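PDB 2BDV: phage-related conserved hypothetical protein, BB2244 from Bordetella bronchiseptica, which is of unknown function but belongs to the SOS response-associated peptidase (SRAP) family, whose studied members cross-link covalently to abasic sites in single-stranded DNA. Local coordinates for residues N35-R47 and A52-P64. Residues are numbered along the deposited sequence; the frame is centred on the assembly and turned at random.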
ATOM      1  N   ASN A  35       2.702  -6.730  11.979  1.00 44.17           N
ATOM      2  CA  ASN A  35       1.667  -7.474  11.261  1.00 43.58           C
ATOM      3  C   ASN A  35       0.439  -6.600  11.043  1.00 41.75           C
ATOM      4  O   ASN A  35      -0.411  -6.484  11.926  1.00 43.17           O
ATOM      5  CB  ASN A  35       1.274  -8.717  12.065  1.00 45.99           C
ATOM      6  CG  ASN A  35       0.292  -9.608  11.329  1.00 49.41           C
ATOM      7  OD1 ASN A  35       0.618 -10.198  10.295  1.00 49.92           O
ATOM      8  ND2 ASN A  35      -0.922  -9.712  11.860  1.00 51.24           N
ATOM      9  N   ILE A  36       0.337  -6.001   9.860  1.00 37.32           N
ATOM     10  CA  ILE A  36      -0.776  -5.113   9.560  1.00 32.63           C
ATOM     11  C   ILE A  36      -1.644  -5.595   8.407  1.00 30.53           C
ATOM     12  O   ILE A  36      -1.202  -5.655   7.260  1.00 28.97           O
ATOM     13  CB  ILE A  36      -0.270  -3.700   9.225  1.00 31.66           C
ATOM     14  CG1 ILE A  36       0.584  -3.166  10.379  1.00 30.51           C
ATOM     15  CG2 ILE A  36      -1.443  -2.783   8.945  1.00 32.25           C
ATOM     16  CD1 ILE A  36       1.229  -1.824  10.101  1.00 29.08           C
ATOM     17  N   PRO A  37      -2.898  -5.961   8.705  1.00 28.90           N
ATOM     18  CA  PRO A  37      -3.814  -6.434   7.668  1.00 27.55           C
ATOM     19  C   PRO A  37      -4.813  -5.358   7.289  1.00 24.75           C
ATOM     20  O   PRO A  37      -4.865  -4.300   7.905  1.00 25.02           O
ATOM     21  CB  PRO A  37      -4.511  -7.596   8.352  1.00 29.57           C
ATOM     22  CG  PRO A  37      -4.735  -7.029   9.725  1.00 28.38           C
ATOM     23  CD  PRO A  37      -3.379  -6.373  10.040  1.00 28.28           C
ATOM     24  N   PRO A  38      -5.610  -5.616   6.251  1.00 24.17           N
ATOM     25  CA  PRO A  38      -6.625  -4.661   5.804  1.00 24.05           C
ATOM     26  C   PRO A  38      -7.666  -4.508   6.920  1.00 25.57           C
ATOM     27  O   PRO A  38      -7.822  -5.399   7.763  1.00 21.75           O
ATOM     28  CB  PRO A  38      -7.211  -5.340   4.572  1.00 23.16           C
ATOM     29  CG  PRO A  38      -6.015  -6.051   4.010  1.00 25.25           C
ATOM     30  CD  PRO A  38      -5.390  -6.660   5.238  1.00 22.00           C
ATOM     31  N   GLY A  39      -8.370  -3.381   6.930  1.00 25.95           N
ATOM     32  CA  GLY A  39      -9.378  -3.165   7.951  1.00 26.64           C
ATOM     33  C   GLY A  39      -8.861  -2.411   9.158  1.00 28.24           C
ATOM     34  O   GLY A  39      -9.600  -2.186  10.114  1.00 27.34           O
ATOM     35  N   THR A  40      -7.588  -2.034   9.128  1.00 28.36           N
ATOM     36  CA  THR A  40      -7.009  -1.282  10.229  1.00 29.13           C
ATOM     37  C   THR A  40      -6.696   0.121   9.720  1.00 29.81           C
ATOM     38  O   THR A  40      -7.046   0.471   8.588  1.00 29.40           O
ATOM     39  CB  THR A  40      -5.714  -1.936  10.748  1.00 29.49           C
ATOM     40  OG1 THR A  40      -4.706  -1.874   9.735  1.00 30.19           O
ATOM     41  CG2 THR A  40      -5.966  -3.399  11.117  1.00 30.88           C
ATOM     42  N   ARG A  41      -6.038   0.918  10.556  1.00 28.74           N
ATOM     43  CA  ARG A  41      -5.677   2.284  10.197  1.00 28.84           C
ATOM     44  C   ARG A  41      -4.159   2.422  10.126  1.00 26.86           C
ATOM     45  O   ARG A  41      -3.532   2.927  11.062  1.00 28.49           O
ATOM     46  CB  ARG A  41      -6.201   3.268  11.246  1.00 32.05           C
ATOM     47  CG  ARG A  41      -7.675   3.141  11.583  1.00 37.26           C
ATOM     48  CD  ARG A  41      -8.540   3.813  10.546  1.00 41.15           C
ATOM     49  NE  ARG A  41      -9.942   3.848  10.957  1.00 45.33           N
ATOM     50  CZ  ARG A  41     -10.401   4.517  12.011  1.00 46.72           C
ATOM     51  NH1 ARG A  41      -9.569   5.217  12.774  1.00 46.83           N
ATOM     52  NH2 ARG A  41     -11.697   4.490  12.299  1.00 46.77           N
ATOM     53  N   PRO A  42      -3.546   1.981   9.019  1.00 23.28           N
ATOM     54  CA  PRO A  42      -2.088   2.100   8.917  1.00 21.73           C
ATOM     55  C   PRO A  42      -1.673   3.551   8.724  1.00 19.68           C
ATOM     56  O   PRO A  42      -2.464   4.370   8.271  1.00 19.02           O
ATOM     57  CB  PRO A  42      -1.743   1.261   7.681  1.00 20.85           C
ATOM     58  CG  PRO A  42      -2.972   0.409   7.443  1.00 20.99           C
ATOM     59  CD  PRO A  42      -4.102   1.308   7.836  1.00 21.27           C
ATOM     60  N   LEU A  43      -0.432   3.865   9.076  1.00 19.99           N
ATOM     61  CA  LEU A  43       0.079   5.212   8.879  1.00 19.51           C
ATOM     62  C   LEU A  43       0.111   5.485   7.387  1.00 20.05           C
ATOM     63  O   LEU A  43       0.401   4.586   6.597  1.00 18.67           O
ATOM     64  CB  LEU A  43       1.501   5.329   9.410  1.00 20.81           C
ATOM     65  CG  LEU A  43       1.672   5.538  10.908  1.00 25.20           C
ATOM     66  CD1 LEU A  43       3.128   5.371  11.290  1.00 26.78           C
ATOM     67  CD2 LEU A  43       1.165   6.938  11.268  1.00 25.71           C
ATOM     68  N   THR A  44      -0.198   6.719   7.004  1.00 20.60           N
ATOM     69  CA  THR A  44      -0.152   7.121   5.599  1.00 19.21           C
ATOM     70  C   THR A  44       0.345   8.561   5.541  1.00 20.20           C
ATOM     71  O   THR A  44       0.254   9.305   6.521  1.00 21.36           O
ATOM     72  CB  THR A  44      -1.550   7.080   4.886  1.00 17.43           C
ATOM     73  OG1 THR A  44      -2.316   8.234   5.248  1.00 15.80           O
ATOM     74  CG2 THR A  44      -2.327   5.826   5.259  1.00 17.28           C
HETATM   75  N   MSE A  45       0.878   8.942   4.390  1.00 19.47           N
HETATM   76  CA  MSE A  45       1.352  10.299   4.177  1.00 21.68           C
HETATM   77  C   MSE A  45       0.643  10.828   2.940  1.00 20.37           C
HETATM   78  O   MSE A  45       0.487  10.103   1.954  1.00 19.90           O
HETATM   79  CB  MSE A  45       2.869  10.312   4.005  1.00 22.85           C
HETATM   80  CG  MSE A  45       3.578   9.851   5.268  1.00 27.73           C
HETATM   81 SE   MSE A  45       5.484  10.125   5.267  1.00 39.23          SE
HETATM   82  CE  MSE A  45       5.972   8.625   4.188  1.00 27.32           C
ATOM     83  N   HIS A  46       0.199  12.083   3.007  1.00 21.29           N
ATOM     84  CA  HIS A  46      -0.542  12.695   1.902  1.00 22.01           C
ATOM     85  C   HIS A  46      -0.746  14.205   2.034  1.00 20.40           C
ATOM     86  O   HIS A  46      -0.380  14.817   3.034  1.00 21.80           O
ATOM     87  CB  HIS A  46      -1.918  12.039   1.798  1.00 21.00           C
ATOM     88  CG  HIS A  46      -2.785  12.280   2.996  1.00 25.26           C
ATOM     89  ND1 HIS A  46      -3.299  13.521   3.308  1.00 26.36           N
ATOM     90  CD2 HIS A  46      -3.204  11.441   3.976  1.00 26.35           C
ATOM     91  CE1 HIS A  46      -3.999  13.437   4.428  1.00 27.00           C
ATOM     92  NE2 HIS A  46      -3.957  12.188   4.852  1.00 27.83           N
ATOM     93  N   ARG A  47      -1.360  14.781   1.006  1.00 20.93           N
ATOM     94  CA  ARG A  47      -1.666  16.204   0.964  1.00 21.58           C
ATOM     95  C   ARG A  47      -3.100  16.337   0.447  1.00 22.09           C
ATOM     96  O   ARG A  47      -3.391  17.145  -0.435  1.00 24.19           O
ATOM     97  CB  ARG A  47      -0.682  16.917   0.032  1.00 19.81           C
ATOM     98  CG  ARG A  47       0.762  16.654   0.414  1.00 18.65           C
ATOM     99  CD  ARG A  47       1.730  17.303  -0.545  1.00 22.05           C
ATOM    100  NE  ARG A  47       1.624  18.760  -0.552  1.00 21.13           N
ATOM    101  CZ  ARG A  47       2.302  19.537  -1.391  1.00 21.82           C
ATOM    102  NH1 ARG A  47       2.159  20.854  -1.351  1.00 19.75           N
ATOM    103  NH2 ARG A  47       3.116  18.985  -2.283  1.00 21.16           N
ATOM    104  N   ALA A  52      -1.837  20.466   2.230  1.00 23.24           N
ATOM    105  CA  ALA A  52      -0.919  20.354   3.353  1.00 23.43           C
ATOM    106  C   ALA A  52      -0.318  18.957   3.510  1.00 25.16           C
ATOM    107  O   ALA A  52      -1.025  17.947   3.422  1.00 25.30           O
ATOM    108  CB  ALA A  52      -1.621  20.773   4.641  1.00 20.82           C
ATOM    109  N   GLU A  53       0.992  18.904   3.733  1.00 22.61           N
ATOM    110  CA  GLU A  53       1.659  17.624   3.916  1.00 24.82           C
ATOM    111  C   GLU A  53       1.261  17.078   5.279  1.00 23.00           C
ATOM    112  O   GLU A  53       1.248  17.808   6.267  1.00 22.49           O
ATOM    113  CB  GLU A  53       3.187  17.780   3.837  1.00 22.64           C
ATOM    114  CG  GLU A  53       3.695  18.178   2.457  1.00 25.46           C
ATOM    115  CD  GLU A  53       3.733  19.688   2.226  1.00 28.25           C
ATOM    116  OE1 GLU A  53       3.078  20.451   2.981  1.00 27.92           O
ATOM    117  OE2 GLU A  53       4.423  20.108   1.273  1.00 27.96           O
ATOM    118  N   ALA A  54       0.927  15.799   5.338  1.00 20.67           N
ATOM    119  CA  ALA A  54       0.541  15.233   6.613  1.00 21.81           C
ATOM    120  C   ALA A  54       0.892  13.762   6.768  1.00 22.57           C
ATOM    121  O   ALA A  54       1.150  13.045   5.792  1.00 21.20           O
ATOM    122  CB  ALA A  54      -0.947  15.430   6.835  1.00 20.90           C
ATOM    123  N   LEU A  55       0.892  13.339   8.027  1.00 21.85           N
ATOM    124  CA  LEU A  55       1.164  11.972   8.421  1.00 22.93           C
ATOM    125  C   LEU A  55      -0.010  11.604   9.322  1.00 24.07           C
ATOM    126  O   LEU A  55      -0.095  12.071  10.457  1.00 25.36           O
ATOM    127  CB  LEU A  55       2.474  11.898   9.203  1.00 23.16           C
ATOM    128  CG  LEU A  55       2.840  10.513   9.752  1.00 24.71           C
ATOM    129  CD1 LEU A  55       3.260   9.613   8.606  1.00 24.63           C
ATOM    130  CD2 LEU A  55       3.976  10.630  10.766  1.00 25.77           C
ATOM    131  N   ALA A  56      -0.924  10.787   8.797  1.00 23.70           N
ATOM    132  CA  ALA A  56      -2.112  10.368   9.535  1.00 23.01           C
ATOM    133  C   ALA A  56      -2.488   8.914   9.267  1.00 23.42           C
ATOM    134  O   ALA A  56      -1.947   8.272   8.366  1.00 24.35           O
ATOM    135  CB  ALA A  56      -3.290  11.275   9.183  1.00 23.27           C
ATOM    136  N   ARG A  57      -3.429   8.404  10.054  1.00 23.64           N
ATOM    137  CA  ARG A  57      -3.887   7.031   9.917  1.00 23.38           C
ATOM    138  C   ARG A  57      -5.193   6.968   9.153  1.00 23.37           C
ATOM    139  O   ARG A  57      -6.198   7.548   9.556  1.00 26.27           O
ATOM    140  CB  ARG A  57      -4.061   6.390  11.296  1.00 23.09           C
ATOM    141  CG  ARG A  57      -2.754   6.165  12.018  1.00 23.17           C
ATOM    142  CD  ARG A  57      -2.947   5.385  13.301  1.00 24.44           C
ATOM    143  NE  ARG A  57      -1.659   5.055  13.921  1.00 25.85           N
ATOM    144  CZ  ARG A  57      -0.898   4.023  13.573  1.00 23.73           C
ATOM    145  NH1 ARG A  57      -1.285   3.199  12.610  1.00 25.79           N
ATOM    146  NH2 ARG A  57       0.258   3.821  14.180  1.00 26.92           N
ATOM    147  N   LEU A  58      -5.179   6.257   8.037  1.00 23.74           N
ATOM    148  CA  LEU A  58      -6.373   6.124   7.216  1.00 21.28           C
ATOM    149  C   LEU A  58      -6.753   4.648   7.161  1.00 20.79           C
ATOM    150  O   LEU A  58      -5.904   3.772   7.348  1.00 18.35           O
ATOM    151  CB  LEU A  58      -6.090   6.682   5.813  1.00 20.53           C
ATOM    152  CG  LEU A  58      -6.293   8.190   5.570  1.00 22.82           C
ATOM    153  CD1 LEU A  58      -5.655   9.011   6.676  1.00 23.82           C
ATOM    154  CD2 LEU A  58      -5.712   8.557   4.217  1.00 18.54           C
ATOM    155  N   PRO A  59      -8.038   4.355   6.936  1.00 20.66           N
ATOM    156  CA  PRO A  59      -8.548   2.983   6.856  1.00 20.61           C
ATOM    157  C   PRO A  59      -8.105   2.266   5.587  1.00 19.80           C
ATOM    158  O   PRO A  59      -8.309   2.771   4.476  1.00 17.03           O
ATOM    159  CB  PRO A  59     -10.065   3.168   6.870  1.00 22.35           C
ATOM    160  CG  PRO A  59     -10.252   4.447   7.583  1.00 23.46           C
ATOM    161  CD  PRO A  59      -9.152   5.309   7.029  1.00 23.24           C
ATOM    162  N   TRP A  60      -7.504   1.091   5.763  1.00 16.51           N
ATOM    163  CA  TRP A  60      -7.044   0.270   4.648  1.00 17.54           C
ATOM    164  C   TRP A  60      -8.188  -0.661   4.252  1.00 18.32           C
ATOM    165  O   TRP A  60      -8.620  -1.492   5.050  1.00 20.24           O
ATOM    166  CB  TRP A  60      -5.818  -0.555   5.071  1.00 14.84           C
ATOM    167  CG  TRP A  60      -5.210  -1.363   3.964  1.00 14.61           C
ATOM    168  CD1 TRP A  60      -5.427  -1.207   2.626  1.00 15.77           C
ATOM    169  CD2 TRP A  60      -4.243  -2.413   4.090  1.00 13.22           C
ATOM    170  NE1 TRP A  60      -4.659  -2.086   1.913  1.00 14.54           N
ATOM    171  CE2 TRP A  60      -3.919  -2.839   2.787  1.00 14.61           C
ATOM    172  CE3 TRP A  60      -3.614  -3.035   5.181  1.00 11.93           C
ATOM    173  CZ2 TRP A  60      -2.994  -3.864   2.537  1.00 13.91           C
ATOM    174  CZ3 TRP A  60      -2.699  -4.048   4.941  1.00 11.67           C
ATOM    175  CH2 TRP A  60      -2.393  -4.455   3.625  1.00 15.41           C
ATOM    176  N   GLY A  61      -8.686  -0.511   3.030  1.00 18.49           N
ATOM    177  CA  GLY A  61      -9.783  -1.342   2.562  1.00 19.70           C
ATOM    178  C   GLY A  61     -10.923  -0.491   2.032  1.00 21.05           C
ATOM    179  O   GLY A  61     -11.679   0.097   2.811  1.00 21.68           O
ATOM    180  N   TYR A  62     -11.050  -0.417   0.709  1.00 22.43           N
ATOM    181  CA  TYR A  62     -12.097   0.391   0.074  1.00 24.15           C
ATOM    182  C   TYR A  62     -13.342  -0.397  -0.322  1.00 26.60           C
ATOM    183  O   TYR A  62     -13.269  -1.384  -1.057  1.00 25.77           O
ATOM    184  CB  TYR A  62     -11.544   1.122  -1.163  1.00 24.42           C
ATOM    185  CG  TYR A  62     -12.571   1.963  -1.905  1.00 27.61           C
ATOM    186  CD1 TYR A  62     -13.283   2.969  -1.251  1.00 26.93           C
ATOM    187  CD2 TYR A  62     -12.840   1.747  -3.259  1.00 26.41           C
ATOM    188  CE1 TYR A  62     -14.237   3.732  -1.920  1.00 28.99           C
ATOM    189  CE2 TYR A  62     -13.794   2.511  -3.939  1.00 25.26           C
ATOM    190  CZ  TYR A  62     -14.490   3.499  -3.264  1.00 27.45           C
ATOM    191  OH  TYR A  62     -15.457   4.247  -3.914  1.00 26.38           O
ATOM    192  N   LYS A  63     -14.485   0.074   0.173  1.00 28.71           N
ATOM    193  CA  LYS A  63     -15.782  -0.535  -0.090  1.00 32.22           C
ATOM    194  C   LYS A  63     -16.701   0.421  -0.851  1.00 32.93           C
ATOM    195  O   LYS A  63     -17.325   1.300  -0.256  1.00 30.08           O
ATOM    196  CB  LYS A  63     -16.452  -0.916   1.228  1.00 35.54           C
ATOM    197  CG  LYS A  63     -17.825  -1.544   1.057  1.00 40.52           C
ATOM    198  CD  LYS A  63     -18.469  -1.855   2.403  1.00 44.45           C
ATOM    199  CE  LYS A  63     -18.750  -0.591   3.202  1.00 45.87           C
ATOM    200  NZ  LYS A  63     -19.217  -0.923   4.576  1.00 45.83           N
ATOM    201  N   PRO A  64     -16.808   0.249  -2.178  1.00 36.77           N
ATOM    202  CA  PRO A  64     -17.664   1.109  -3.004  1.00 38.95           C
ATOM    203  C   PRO A  64     -19.095   1.172  -2.473  1.00 41.43           C
ATOM    204  O   PRO A  64     -19.655   0.160  -2.048  1.00 41.16           O
ATOM    205  CB  PRO A  64     -17.582   0.453  -4.382  1.00 40.51           C
ATOM    206  CG  PRO A  64     -17.392  -0.999  -4.047  1.00 41.09           C
ATOM    207  CD  PRO A  64     -16.339  -0.914  -2.956  1.00 38.30           C
TER
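Trp60 reaches across to Pro37 and Pro38 at the open end of a two-stranded antiparallel beta hairpin, whose strands 43-46 and 54-57 pair beyond it in the SRAP domain. With CG anti to the backbone N (chi1 -176°), the indole slides alongside Pro38, whose CG sits 3.8 Å from the centroid of the Trp60 six-membered ring, almost exactly on its normal: a CH-pi contact over one face. The ring edge meets the main chain, Trp60 CZ3 coming 3.2 Å from Ile36 O, while NE1 is hydrogen-bonded to Ile72 O and Phe147 stacks on the indole. Backbone hydrogen bonds from Gly39 N to Trp60 O and from Trp60 N to Thr40 O hold the main chain of Trp60 against the 39-40 loop.

Further along, the extended Arg57 chain lays its guanidinium beside the partner strand. Arg57 NH1 donates to Arg41 O at 2.7 Å, in both the carbonyl and the guanidinium planes, and Leu43 CG covers one face, offset toward the rim. On the face bearing Thr44 and His46, the end of Leu58, from just beyond the strand, brings its methyls against both: Leu58 CD2 lies 3.6 Å from Thr44 OG1 and 3.8 Å from His46 CD2; His46 ND1 is hydrogen-bonded to Leu48 N. At the turn end, Arg47 and Glu53 run side by side with guanidinium and carboxylate stacked, 4° apart. Glu53 OE2 lies over the centre of the Arg47 guanidinium face, 3.5 Å from Arg47 NH1, so the salt bridge rests on charge without an N-H directed at the oxygen; Arg47 NE is hydrogen-bonded to Gln51 O. Within the ladder, Ala56 O takes two donors from one residue: Thr44 N at 2.7 Å, nearly in line with the carbonyl, and Thr44 OG1 at 3.1 Å, 46° out of the carbonyl plane.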